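Local atomic coordinates of beta-porphyranase A (Bacteroides plebeius, PDB entry 4AW7), a protein that hydrolyses the beta-1,4 linkages between beta-D-galactopyranose and alpha-L-galactopyranose-6-sulfate in porphyran, a sulfated polysaccharide of red seaweed. Residues Y77-N80 and K81-V85; G117-V120 and Q121-G124; I375-N379 and P380-V384; N399-D402 and N403-V407. All coordinates share one frame; numbering follows the deposited sequence. Where two conformers were deposited one is given.

Interaction 1: residues Y77-N80 and K81-V85. With L6S (6-O-sulfo-alpha-L-galactopyranose), chain B.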
loop_
_atom_site.group_PDB
_atom_site.type_symbol
_atom_site.label_atom_id
_atom_site.label_comp_id
_atom_site.label_asym_id
_atom_site.label_seq_id
_atom_site.Cartn_x
_atom_site.Cartn_y
_atom_site.Cartn_z
ATOM N N TYR A 77 24.300 11.898 -5.630
ATOM C CA TYR A 77 25.428 11.778 -6.569
ATOM C C TYR A 77 26.079 13.146 -6.833
ATOM O O TYR A 77 27.296 13.298 -6.778
ATOM C CB TYR A 77 24.921 11.180 -7.874
ATOM C CG TYR A 77 25.966 11.118 -8.981
ATOM C CD1 TYR A 77 26.184 12.222 -9.803
ATOM C CD2 TYR A 77 26.722 9.963 -9.224
ATOM C CE1 TYR A 77 27.133 12.202 -10.810
ATOM C CE2 TYR A 77 27.684 9.933 -10.240
ATOM C CZ TYR A 77 27.876 11.061 -11.030
ATOM O OH TYR A 77 28.803 11.068 -12.059
ATOM N N ALA A 78 25.258 14.157 -7.113
ATOM C CA ALA A 78 25.778 15.489 -7.448
ATOM C C ALA A 78 26.487 16.116 -6.273
ATOM O O ALA A 78 27.573 16.690 -6.448
ATOM C CB ALA A 78 24.699 16.427 -7.980
ATOM N N TYR A 79 25.901 16.053 -5.087
ATOM C CA TYR A 79 26.519 16.668 -3.906
ATOM C C TYR A 79 27.865 16.025 -3.616
ATOM O O TYR A 79 28.825 16.699 -3.245
ATOM C CB TYR A 79 25.580 16.648 -2.691
ATOM C CG TYR A 79 26.183 17.395 -1.535
ATOM C CD1 TYR A 79 25.953 18.773 -1.364
ATOM C CD2 TYR A 79 26.974 16.742 -0.603
ATOM C CE1 TYR A 79 26.560 19.466 -0.304
ATOM C CE2 TYR A 79 27.557 17.430 0.441
ATOM C CZ TYR A 79 27.347 18.779 0.590
ATOM O OH TYR A 79 27.968 19.434 1.631
ATOM N N ASN A 80 27.958 14.723 -3.862
ATOM C CA ASN A 80 29.216 13.985 -3.673
ATOM C C ASN A 80 30.344 14.528 -4.564
ATOM O O ASN A 80 31.519 14.484 -4.161
ATOM C CB ASN A 80 28.967 12.486 -3.894
ATOM C CG ASN A 80 30.213 11.644 -3.798
ATOM O OD1 ASN A 80 30.793 11.308 -4.822
ATOM N ND2 ASN A 80 30.591 11.264 -2.599
ATOM N N LYS A 81 29.972 15.089 -5.708
ATOM C CA LYS A 81 30.946 15.720 -6.634
ATOM C C LYS A 81 31.201 17.193 -6.331
ATOM O O LYS A 81 32.351 17.627 -6.346
ATOM C CB LYS A 81 30.472 15.621 -8.081
ATOM C CG LYS A 81 30.079 14.209 -8.545
ATOM C CD LYS A 81 31.170 13.180 -8.332
ATOM C CE LYS A 81 30.676 11.744 -8.599
ATOM N NZ LYS A 81 29.460 11.391 -7.687
ATOM N N THR A 82 30.152 17.984 -6.098
ATOM C CA THR A 82 30.307 19.450 -6.034
ATOM C C THR A 82 30.384 19.983 -4.611
ATOM O O THR A 82 30.867 21.114 -4.389
ATOM C CB THR A 82 29.169 20.182 -6.755
ATOM O OG1 THR A 82 27.952 20.002 -6.003
ATOM C CG2 THR A 82 28.958 19.671 -8.170
ATOM N N HIS A 83 29.877 19.201 -3.664
ATOM C CA HIS A 83 29.749 19.583 -2.247
ATOM C C HIS A 83 28.982 20.897 -2.048
ATOM O O HIS A 83 29.175 21.608 -1.049
ATOM C CB HIS A 83 31.115 19.530 -1.539
ATOM C CG HIS A 83 31.722 18.152 -1.557
ATOM N ND1 HIS A 83 31.314 17.145 -0.703
ATOM C CD2 HIS A 83 32.666 17.602 -2.360
ATOM C CE1 HIS A 83 32.009 16.047 -0.955
ATOM N NE2 HIS A 83 32.836 16.298 -1.953
ATOM N N GLU A 84 28.053 21.179 -2.946
ATOM C CA GLU A 84 27.199 22.342 -2.828
ATOM C C GLU A 84 25.802 21.980 -3.307
ATOM O O GLU A 84 25.635 21.561 -4.443
ATOM C CB GLU A 84 27.726 23.492 -3.688
ATOM C CG GLU A 84 28.962 24.221 -3.209
ATOM C CD GLU A 84 29.202 25.477 -4.054
ATOM O OE1 GLU A 84 28.368 26.413 -3.999
ATOM O OE2 GLU A 84 30.186 25.500 -4.813
ATOM N N VAL A 85 24.800 22.277 -2.475
ATOM C CA VAL A 85 23.411 22.058 -2.846
ATOM C C VAL A 85 23.083 22.880 -4.084
ATOM O O VAL A 85 23.553 24.023 -4.217
ATOM C CB VAL A 85 22.453 22.378 -1.679
ATOM C CG1 VAL A 85 22.505 23.851 -1.266
ATOM C CG2 VAL A 85 21.042 21.969 -2.043
HETATM O O1S L6S B . 29.394 8.422 -7.611
HETATM O O2S L6S B . 28.105 9.706 -5.975
HETATM O O3S L6S B . 27.219 7.568 -6.847
HETATM C C1 L6S B . 30.015 7.714 -1.497
HETATM C C2 L6S B . 31.481 7.846 -1.013
HETATM C C3 L6S B . 32.415 6.997 -1.875
HETATM C C4 L6S B . 32.235 7.392 -3.358
HETATM C C5 L6S B . 30.750 7.227 -3.768
HETATM C C6 L6S B . 30.504 7.699 -5.180
HETATM O O2 L6S B . 31.617 7.411 0.349
HETATM O O3 L6S B . 33.772 7.209 -1.496
HETATM O O4 L6S B . 32.668 8.766 -3.542
HETATM O O5 L6S B . 29.833 7.997 -2.886
HETATM O O6 L6S B . 29.125 7.511 -5.475
HETATM S S1 L6S B . 28.444 8.334 -6.464
HETATM O O HOH W 1 27.728 22.230 1.626
#
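K81 lays its ammonium group over the ring of Y77, one turn earlier in helix 74-82, with NZ 3.5 Å from the ring centroid in a cation-pi contact and CE beside it in a CH-pi contact. The lysine chain bends at chi2 (-55°) and again at chi4 (-58°), which folds its end back over the helix. NZ donates to Y77 O at 3.0 Å and to N80 OD1 at 3.2 Å, the latter in the amide's carbonyl plane on a lone pair. It also donates to O1S of the substrate's 6-sulfate at 3.0 Å, with O2S lying 2.8 Å from NZ, while N80 touches sugar O4 through weak bonds. Shortening this lysine to an alanine would probably leave the sulfate without its positive mate and strip the ammonium from that face of Y77. At the helix end H83 adopts a positive phi; its CA sits over the centre of the Y79 ring, 3.8 Å from the centroid, and its imidazole turns an edge toward that same ring in an offset edge-to-face pair. The sulfate is thus met by a cation that aromatic and carbonyl groups hold in place, consistent with an enzyme that cleaves next to 6-sulfated galactose.

Interaction 2: residues G117-V120 and Q121-G124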
loop_
_atom_site.group_PDB
_atom_site.type_symbol
_atom_site.label_atom_id
_atom_site.label_comp_id
_atom_site.label_asym_id
_atom_site.label_seq_id
_atom_site.Cartn_x
_atom_site.Cartn_y
_atom_site.Cartn_z
ATOM N N GLY A 117 16.412 28.978 -2.192
ATOM C CA GLY A 117 17.168 29.641 -3.246
ATOM C C GLY A 117 17.580 28.741 -4.380
ATOM O O GLY A 117 18.108 29.202 -5.384
ATOM N N ILE A 118 17.331 27.440 -4.252
ATOM C CA ILE A 118 17.652 26.487 -5.315
ATOM C C ILE A 118 16.962 26.825 -6.631
ATOM O O ILE A 118 15.801 27.232 -6.656
ATOM C CB ILE A 118 17.330 25.020 -4.858
ATOM C CG1 ILE A 118 18.007 24.010 -5.772
ATOM C CG2 ILE A 118 15.847 24.802 -4.719
ATOM C CD1 ILE A 118 18.004 22.607 -5.179
ATOM N N ASP A 119 17.699 26.611 -7.739
ATOM C CA ASP A 119 17.161 26.752 -9.070
ATOM C C ASP A 119 16.399 25.449 -9.385
ATOM O O ASP A 119 16.989 24.426 -9.709
ATOM C CB ASP A 119 18.301 27.017 -10.072
ATOM C CG ASP A 119 17.822 27.131 -11.527
ATOM O OD1 ASP A 119 16.684 26.776 -11.855
ATOM O OD2 ASP A 119 18.617 27.658 -12.368
ATOM N N VAL A 120 15.094 25.510 -9.253
ATOM C CA VAL A 120 14.240 24.353 -9.400
ATOM C C VAL A 120 14.261 23.788 -10.836
ATOM O O VAL A 120 14.244 22.579 -11.042
ATOM C CB VAL A 120 12.794 24.752 -9.005
ATOM C CG1 VAL A 120 11.854 23.716 -9.328
ATOM C CG2 VAL A 120 12.688 25.092 -7.499
ATOM N N GLN A 121 14.312 24.663 -11.836
ATOM C CA GLN A 121 14.403 24.187 -13.214
ATOM C C GLN A 121 15.739 23.463 -13.456
ATOM O O GLN A 121 15.748 22.375 -14.029
ATOM C CB GLN A 121 14.127 25.348 -14.204
ATOM C CG GLN A 121 12.613 25.775 -14.190
ATOM C CD GLN A 121 11.652 24.587 -14.602
ATOM O OE1 GLN A 121 11.908 23.991 -15.597
ATOM N NE2 GLN A 121 10.621 24.248 -13.831
ATOM N N ALA A 122 16.848 23.978 -12.934
ATOM C CA ALA A 122 18.137 23.319 -13.058
ATOM C C ALA A 122 18.130 21.977 -12.310
ATOM O O ALA A 122 18.764 21.019 -12.756
ATOM C CB ALA A 122 19.326 24.197 -12.587
ATOM N N ALA A 123 17.507 21.935 -11.141
ATOM C CA ALA A 123 17.441 20.696 -10.372
ATOM C C ALA A 123 16.719 19.631 -11.196
ATOM O O ALA A 123 17.175 18.490 -11.267
ATOM C CB ALA A 123 16.743 20.944 -9.019
ATOM N N GLY A 124 15.600 20.005 -11.796
ATOM C CA GLY A 124 14.841 19.088 -12.629
ATOM C C GLY A 124 15.627 18.648 -13.853
ATOM O O GLY A 124 15.672 17.452 -14.220
HETATM O O HOH W 2 14.118 27.654 -11.688
#
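One face of the D119 carboxylate takes both A122 N, 71° out of the plane, and the A122 methyl, whose CB lies 3.5 Å from both CG and OD2; a water comes from the other side. The bond from A122 N to OD1 measures 3.0 Å and is nearly straight, 167° at the hydrogen. This makes D119 the N-cap of helix 120-132. Its CG stands anti to the backbone N (chi1 178°), which swings the carboxylate forward over the first turn, where the amide hydrogens have no carbonyl of their own helix to meet. That water donates to the same OD1 at 2.7 Å and accepts from Q121 N, so a second amide of this turn is linked to the cap. The negative charge probably interacts favourably with the positive end of the helix dipole. Regular helical bonding then takes over: A123 N donates to D119 O at 2.9 Å, and G124 N to V120 O. CD1 of I118 approaches CB of A123 at 4.4 Å. V120 and A123 pack against L166 and F170 of helix 160-179, Q121 OE1 accepts from K176 of that helix, and I118 and A123 both reach Y88 in the loop after helix 74-82.

Interaction 3: residues I375-N379 and P380-V384; sequences ITSSN and PDIQV. With CA (calcium ion), chain C.
N379 starts with its CB 4.1 Å from CG1 of I382, and from there a chi1 of 180° carries CG away from the backbone N and over the turn toward D381. Its OD1 accepts from D381 N at 2.9 Å, the donor standing above the amide's carbonyl plane, and lies 3.4 Å from CB of D381. The other branch, ND2, passes CG1 of I382 at a slant and donates to a water that in turn donates to OD2 of D381. N379 thereby probably helps to position both the backbone and, through this water, the carboxylate of D381, which grips the calcium ion with both oxygens, OD1 at 2.5 Å and OD2 at 2.6 Å. N379 O completes the turn by accepting from I382 N at 2.9 Å. Close by, OG of S377 lies between two carbonyl oxygens, I382 O at 2.8 Å and N379 O. Farther from the turn, the side chains of I375 and V384 meet obliquely, CD1 of I375 packing on CB of V384 at 3.7 Å, while CG2 of V384 reaches CB of S377. Three waters, N535, W536 and G538 complete the calcium shell. A type I turn from N379 to I382 here connects the antiparallel strands 371-377 and 382-389, a beta hairpin in the beta-sandwich part of the enzyme with a calcium site at its tip.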
loop_
_atom_site.group_PDB
_atom_site.type_symbol
_atom_site.label_atom_id
_atom_site.label_comp_id
_atom_site.label_asym_id
_atom_site.label_seq_id
_atom_site.Cartn_x
_atom_site.Cartn_y
_atom_site.Cartn_z
ATOM N N ILE A 375 -13.824 -14.995 -4.347
ATOM C CA ILE A 375 -13.833 -15.264 -2.917
ATOM C C ILE A 375 -14.561 -14.124 -2.270
ATOM O O ILE A 375 -14.436 -13.007 -2.725
ATOM C CB ILE A 375 -12.346 -15.587 -2.305
ATOM C CG1 ILE A 375 -12.461 -16.051 -0.841
ATOM C CG2 ILE A 375 -11.346 -14.466 -2.516
ATOM C CD1 ILE A 375 -11.168 -16.692 -0.261
ATOM N N THR A 376 -15.353 -14.425 -1.246
ATOM C CA THR A 376 -16.072 -13.434 -0.422
ATOM C C THR A 376 -15.894 -13.766 1.044
ATOM O O THR A 376 -15.569 -14.906 1.410
ATOM C CB THR A 376 -17.550 -13.443 -0.706
ATOM O OG1 THR A 376 -18.099 -14.736 -0.438
ATOM C CG2 THR A 376 -17.805 -13.018 -2.136
ATOM N N SER A 377 -16.096 -12.766 1.904
ATOM C CA SER A 377 -16.049 -12.892 3.341
ATOM C C SER A 377 -17.176 -12.055 3.902
ATOM O O SER A 377 -17.306 -10.873 3.571
ATOM C CB SER A 377 -14.713 -12.385 3.863
ATOM O OG SER A 377 -14.689 -12.440 5.244
ATOM N N SER A 378 -17.968 -12.648 4.773
ATOM C CA SER A 378 -19.094 -11.926 5.385
ATOM C C SER A 378 -18.696 -10.953 6.464
ATOM O O SER A 378 -19.411 -9.985 6.722
ATOM C CB SER A 378 -20.079 -12.957 5.947
ATOM O OG SER A 378 -19.564 -13.617 7.082
ATOM N N ASN A 379 -17.554 -11.163 7.107
ATOM C CA ASN A 379 -17.083 -10.309 8.191
ATOM C C ASN A 379 -15.945 -9.441 7.642
ATOM O O ASN A 379 -14.917 -9.977 7.223
ATOM C CB ASN A 379 -16.590 -11.202 9.331
ATOM C CG ASN A 379 -16.067 -10.420 10.544
ATOM O OD1 ASN A 379 -15.796 -9.224 10.456
ATOM N ND2 ASN A 379 -15.855 -11.125 11.672
ATOM N N PRO A 380 -16.098 -8.103 7.654
ATOM C CA PRO A 380 -15.036 -7.273 7.103
ATOM C C PRO A 380 -13.713 -7.339 7.834
ATOM O O PRO A 380 -12.680 -6.955 7.274
ATOM C CB PRO A 380 -15.620 -5.849 7.142
ATOM C CG PRO A 380 -16.624 -5.911 8.159
ATOM C CD PRO A 380 -17.230 -7.290 8.141
ATOM N N ASP A 381 -13.691 -7.820 9.063
ATOM C CA ASP A 381 -12.437 -8.063 9.750
ATOM C C ASP A 381 -11.687 -9.267 9.252
ATOM O O ASP A 381 -10.494 -9.376 9.578
ATOM C CB ASP A 381 -12.658 -8.192 11.251
ATOM C CG ASP A 381 -13.131 -6.925 11.866
ATOM O OD1 ASP A 381 -12.510 -5.872 11.618
ATOM O OD2 ASP A 381 -14.096 -6.914 12.667
ATOM N N ILE A 382 -12.336 -10.158 8.499
ATOM C CA ILE A 382 -11.653 -11.336 7.979
ATOM C C ILE A 382 -11.362 -11.041 6.508
ATOM O O ILE A 382 -12.247 -11.036 5.647
ATOM C CB ILE A 382 -12.494 -12.594 8.144
ATOM C CG1 ILE A 382 -12.815 -12.838 9.600
ATOM C CG2 ILE A 382 -11.808 -13.791 7.497
ATOM C CD1 ILE A 382 -11.628 -12.983 10.526
ATOM N N GLN A 383 -10.097 -10.756 6.220
ATOM C CA GLN A 383 -9.659 -10.463 4.855
ATOM C C GLN A 383 -9.318 -11.777 4.172
ATOM O O GLN A 383 -8.701 -12.644 4.778
ATOM C CB GLN A 383 -8.414 -9.531 4.858
ATOM C CG GLN A 383 -8.540 -8.327 5.803
ATOM C CD GLN A 383 -7.463 -7.271 5.546
ATOM O OE1 GLN A 383 -7.643 -6.370 4.718
ATOM N NE2 GLN A 383 -6.301 -7.435 6.188
ATOM N N VAL A 384 -9.722 -11.915 2.911
ATOM C CA VAL A 384 -9.587 -13.158 2.177
ATOM C C VAL A 384 -9.019 -12.924 0.795
ATOM O O VAL A 384 -9.326 -11.933 0.147
ATOM C CB VAL A 384 -10.933 -13.894 2.079
ATOM C CG1 VAL A 384 -11.402 -14.293 3.473
ATOM C CG2 VAL A 384 -11.969 -13.030 1.344
HETATM CA CA CA C . -13.924 -4.323 12.878
HETATM O O HOH W 3 -15.096 -9.241 13.769
HETATM O O HOH W 4 -12.470 -5.092 14.699
HETATM O O HOH W 5 -15.229 -4.385 15.036
HETATM O O HOH W 6 -14.918 -2.154 13.264
#

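Interaction 4: residues N399-D402 and N403-V407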
loop_
_atom_site.group_PDB
_atom_site.type_symbol
_atom_site.label_atom_id
_atom_site.label_comp_id
_atom_site.label_asym_id
_atom_site.label_seq_id
_atom_site.Cartn_x
_atom_site.Cartn_y
_atom_site.Cartn_z
ATOM N N ASN A 399 -6.962 -11.927 10.101
ATOM C CA ASN A 399 -7.936 -11.420 11.083
ATOM C C ASN A 399 -7.518 -10.037 11.594
ATOM O O ASN A 399 -6.543 -9.929 12.346
ATOM C CB ASN A 399 -8.072 -12.419 12.242
ATOM C CG ASN A 399 -9.119 -12.004 13.269
ATOM O OD1 ASN A 399 -9.778 -10.998 13.112
ATOM N ND2 ASN A 399 -9.291 -12.828 14.293
ATOM N N LEU A 400 -8.266 -9.013 11.210
ATOM C CA LEU A 400 -8.061 -7.642 11.660
ATOM C C LEU A 400 -8.694 -7.334 13.019
ATOM O O LEU A 400 -8.485 -6.231 13.546
ATOM C CB LEU A 400 -8.616 -6.645 10.649
ATOM C CG LEU A 400 -7.927 -6.530 9.286
ATOM C CD1 LEU A 400 -8.868 -5.825 8.317
ATOM C CD2 LEU A 400 -6.606 -5.824 9.383
ATOM N N ASP A 401 -9.516 -8.242 13.535
ATOM C CA ASP A 401 -10.254 -8.007 14.791
ATOM C C ASP A 401 -9.373 -8.278 15.978
ATOM O O ASP A 401 -8.298 -8.856 15.878
ATOM C CB ASP A 401 -11.478 -8.928 14.844
ATOM C CG ASP A 401 -12.533 -8.510 15.841
ATOM O OD1 ASP A 401 -12.645 -7.342 16.229
ATOM O OD2 ASP A 401 -13.283 -9.413 16.240
ATOM N N ASP A 402 -9.891 -7.903 17.155
ATOM C CA ASP A 402 -9.175 -8.124 18.402
ATOM C C ASP A 402 -9.658 -9.349 19.173
ATOM O O ASP A 402 -9.128 -9.602 20.276
ATOM C CB ASP A 402 -9.167 -6.845 19.246
ATOM C CG ASP A 402 -8.415 -5.742 18.573
ATOM O OD1 ASP A 402 -7.286 -5.991 18.111
ATOM O OD2 ASP A 402 -8.991 -4.650 18.473
ATOM N N ASN A 403 -10.601 -10.099 18.597
ATOM C CA ASN A 403 -11.017 -11.392 19.131
ATOM C C ASN A 403 -10.733 -12.474 18.107
ATOM O O ASN A 403 -10.804 -12.229 16.911
ATOM C CB ASN A 403 -12.520 -11.388 19.456
ATOM C CG ASN A 403 -12.843 -10.675 20.766
ATOM O OD1 ASN A 403 -12.023 -10.649 21.674
ATOM N ND2 ASN A 403 -14.055 -10.229 20.921
ATOM N N PRO A 404 -10.484 -13.709 18.551
ATOM C CA PRO A 404 -10.500 -14.823 17.607
ATOM C C PRO A 404 -11.818 -14.908 16.893
ATOM O O PRO A 404 -12.845 -14.544 17.457
ATOM C CB PRO A 404 -10.296 -16.065 18.504
ATOM C CG PRO A 404 -9.659 -15.535 19.737
ATOM C CD PRO A 404 -10.280 -14.164 19.932
ATOM N N GLN A 405 -11.809 -15.421 15.672
ATOM C CA GLN A 405 -13.036 -15.578 14.903
ATOM C C GLN A 405 -13.066 -16.912 14.231
ATOM O O GLN A 405 -12.028 -17.395 13.735
ATOM C CB GLN A 405 -13.153 -14.483 13.846
ATOM C CG GLN A 405 -13.326 -13.066 14.417
ATOM C CD GLN A 405 -14.593 -12.872 15.251
ATOM O OE1 GLN A 405 -15.538 -13.662 15.188
ATOM N NE2 GLN A 405 -14.598 -11.844 16.068
ATOM N N THR A 406 -14.228 -17.563 14.258
ATOM C CA THR A 406 -14.434 -18.808 13.535
ATOM C C THR A 406 -15.044 -18.476 12.191
ATOM O O THR A 406 -16.073 -17.787 12.107
ATOM C CB THR A 406 -15.324 -19.810 14.335
ATOM O OG1 THR A 406 -14.625 -20.203 15.526
ATOM C CG2 THR A 406 -15.652 -21.067 13.485
ATOM N N VAL A 407 -14.399 -18.951 11.132
ATOM C CA VAL A 407 -14.808 -18.690 9.766
ATOM C C VAL A 407 -15.191 -20.005 9.097
ATOM O O VAL A 407 -14.354 -20.880 8.927
ATOM C CB VAL A 407 -13.666 -18.021 8.992
ATOM C CG1 VAL A 407 -14.144 -17.620 7.597
ATOM C CG2 VAL A 407 -13.114 -16.772 9.745
#
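D401 and Q405 meet at about a right angle along their chains, yet their end groups are nearly coplanar, the carboxylate and amide planes 25° apart. NE2 of Q405 donates to OD2 of D401 at 2.8 Å, approaching almost in line with the C-O bond, and the carboxylate oxygen falls close to the plane of the amide. The glutamine chain bends at chi2 (-62°), which brings its amide back over the loop to the aspartate. N399 faces the same loop from its start: ND2 donates to N403 O at 3.1 Å, with the acceptor close to the amide plane, and also to I450 O of the adjacent strand 447-450. Its OD1 accepts from D401 N at 2.8 Å, with that nitrogen 41° out of the carbonyl plane, which makes an Asx turn where strand 392-399 gives way to the loop leading into strand 405-410 of the beta-sandwich domain. A leucine in place of N399 is likely to leave D401 N, N403 O and I450 O without these partners and let the loop shift. CG of Q405 lies 4.0 Å from ND2 of N399, while I382 of the neighbouring strand packs on both side chains.

Overall arrangement
Along the chain the four contacts follow in series, and in space they form two distant pairs. Interaction 1 touches the bound glycan; interaction 2, 14 Å away between centres, lies off the site. They sit on helices 74-82 and 120-132, in the part of the chain that also holds the parallel sheet; W126 of the second helix packs on Y77 and A78 of the first. Interactions 3 and 4 lie across the chain's centre, interaction 3 about 52 Å from interaction 1 between centres. Their own centres are 11 Å apart, and they touch where L400 N probably bonds to D381 O, at 2.8 Å; both reach the same mixed sheet. The sulfate contact at K81 is therefore far from the calcium-bearing beta-sandwich region.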